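PDB 7BPS: testis-expressed protein 101, which helps control sperm binding to the zona pellucida and the migration of spermatozoa into the oviduct, probably through the adhesion molecule ADAM3. Local coordinates for residues Arg51-Ala56 with Thr122-Gly127. Sequence-based numbering, arbitrary orientation.
Sequences RTVVLA and TCVALG
Val53 packs against Val124 and Leu126 in a small apolar contact between the two tandem Ly6/uPAR domains, where strand 52-61 of the first domain faces strand 119-126 of the second. The strands run in roughly the same direction, 31° apart, with their axes 7.1 Å from each other at closest approach. They meet through side chains, the strands belonging to two different sheets, and the pairing is not that of neighbouring strands in one sheet. Val53 touches both partners, one with each methyl: CG1, anti to the backbone N (chi1 -178°), lies 3.8 Å from CD2 of Leu126, whereas CG2, beside that N, packs on Val124, 4.0 Å from its CB. The side chains of Val53 and Val124 pass each other in opposite directions, each directed at the partner strand, and meet where CG2 of Val53 lies beside CB and CG2 of Val124. Two residues before Val53, just ahead of the strand, the carbonyl O of Arg51 lies 3.2 Å from CG2 of Val124, a close methyl-to-oxygen approach, so Val124 meets backbone as well as side chain. The end of the Arg51 side chain leads away from strand 119-126, and its NE forms a salt bridge with Asp17. With 219 Å² buried in all, these two segments contribute a modest patch near the surface. Around it, Leu15 and Val160 also touch Val53, and Leu13 and Val160 touch Leu126, so that strands 6-16 and 158-163 extend the apolar seam. Each strand remains anchored in its own antiparallel sheet: 52-61 lies between 6-16 and 37-46, while 119-126 pairs with 134-136 and 158-163.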
loop_
_atom_site.group_PDB
_atom_site.type_symbol
_atom_site.label_atom_id
_atom_site.label_comp_id
_atom_site.label_asym_id
_atom_site.label_seq_id
_atom_site.Cartn_x
_atom_site.Cartn_y
_atom_site.Cartn_z
ATOM N N ARG A 51 6.222 -11.304 -3.387
ATOM C CA ARG A 51 5.774 -10.247 -4.325
ATOM C C ARG A 51 5.246 -9.059 -3.512
ATOM O O ARG A 51 5.143 -9.138 -2.237
ATOM C CB ARG A 51 4.698 -10.779 -5.263
ATOM C CG ARG A 51 5.143 -12.010 -6.031
ATOM C CD ARG A 51 4.144 -12.284 -7.130
ATOM N NE ARG A 51 4.771 -12.946 -8.245
ATOM C CZ ARG A 51 4.765 -14.252 -8.446
ATOM N NH1 ARG A 51 4.142 -15.047 -7.590
ATOM N NH2 ARG A 51 5.372 -14.746 -9.515
ATOM N N THR A 52 4.914 -7.989 -4.215
ATOM C CA THR A 52 4.434 -6.725 -3.623
ATOM C C THR A 52 2.948 -6.577 -3.957
ATOM O O THR A 52 2.583 -6.679 -5.157
ATOM C CB THR A 52 5.265 -5.554 -4.141
ATOM O OG1 THR A 52 6.591 -5.771 -3.682
ATOM C CG2 THR A 52 4.782 -4.219 -3.641
ATOM N N VAL A 53 2.130 -6.357 -2.934
ATOM C CA VAL A 53 0.702 -5.994 -3.123
ATOM C C VAL A 53 0.661 -4.517 -3.539
ATOM O O VAL A 53 1.311 -3.705 -2.891
ATOM C CB VAL A 53 -0.111 -6.259 -1.846
ATOM C CG1 VAL A 53 -1.587 -5.930 -2.028
ATOM C CG2 VAL A 53 0.045 -7.703 -1.422
ATOM N N VAL A 54 -0.062 -4.204 -4.604
ATOM C CA VAL A 54 -0.242 -2.823 -5.119
ATOM C C VAL A 54 -1.744 -2.493 -5.147
ATOM O O VAL A 54 -2.518 -3.177 -5.898
ATOM C CB VAL A 54 0.444 -2.660 -6.480
ATOM C CG1 VAL A 54 0.393 -1.247 -6.956
ATOM C CG2 VAL A 54 1.887 -3.103 -6.410
ATOM N N LEU A 55 -2.143 -1.540 -4.290
ATOM C CA LEU A 55 -3.455 -0.857 -4.292
ATOM C C LEU A 55 -3.225 0.513 -4.941
ATOM O O LEU A 55 -2.558 1.374 -4.325
ATOM C CB LEU A 55 -4.004 -0.738 -2.865
ATOM C CG LEU A 55 -4.127 -2.055 -2.091
ATOM C CD1 LEU A 55 -2.880 -2.316 -1.249
ATOM C CD2 LEU A 55 -5.356 -2.091 -1.197
ATOM N N ALA A 56 -3.698 0.677 -6.176
ATOM C CA ALA A 56 -3.524 1.888 -7.006
ATOM C C ALA A 56 -4.895 2.477 -7.364
ATOM O O ALA A 56 -5.728 1.787 -8.015
ATOM C CB ALA A 56 -2.712 1.577 -8.244
ATOM N N THR A 122 5.929 -16.208 6.811
ATOM C CA THR A 122 6.107 -15.034 5.933
ATOM C C THR A 122 5.187 -15.163 4.717
ATOM O O THR A 122 5.272 -16.174 4.016
ATOM C CB THR A 122 7.577 -14.908 5.505
ATOM O OG1 THR A 122 8.393 -14.842 6.693
ATOM C CG2 THR A 122 7.806 -13.730 4.579
ATOM N N CYS A 123 4.392 -14.139 4.430
ATOM C CA CYS A 123 3.566 -14.088 3.198
ATOM C C CYS A 123 2.930 -12.702 3.025
ATOM O O CYS A 123 2.855 -11.930 3.990
ATOM C CB CYS A 123 2.478 -15.157 3.240
ATOM S SG CYS A 123 1.201 -14.820 4.486
ATOM N N VAL A 124 2.473 -12.432 1.811
ATOM C CA VAL A 124 1.518 -11.346 1.496
ATOM C C VAL A 124 0.531 -11.896 0.481
ATOM O O VAL A 124 0.900 -12.730 -0.371
ATOM C CB VAL A 124 2.172 -10.076 0.930
ATOM C CG1 VAL A 124 3.098 -9.423 1.932
ATOM C CG2 VAL A 124 2.884 -10.343 -0.383
ATOM N N ALA A 125 -0.705 -11.457 0.592
ATOM C CA ALA A 125 -1.759 -11.815 -0.372
ATOM C C ALA A 125 -2.928 -10.836 -0.229
ATOM O O ALA A 125 -3.193 -10.324 0.881
ATOM C CB ALA A 125 -2.192 -13.257 -0.173
ATOM N N LEU A 126 -3.553 -10.543 -1.353
ATOM C CA LEU A 126 -4.946 -10.058 -1.402
ATOM C C LEU A 126 -5.828 -11.232 -0.999
ATOM O O LEU A 126 -5.670 -12.305 -1.570
ATOM C CB LEU A 126 -5.221 -9.583 -2.819
ATOM C CG LEU A 126 -4.491 -8.290 -3.140
ATOM C CD1 LEU A 126 -4.475 -8.052 -4.636
ATOM C CD2 LEU A 126 -5.140 -7.132 -2.406
ATOM N N GLY A 127 -6.638 -11.026 0.029
ATOM C CA GLY A 127 -7.427 -12.088 0.659
ATOM C C GLY A 127 -6.622 -12.792 1.721
ATOM O O GLY A 127 -6.295 -12.167 2.735
#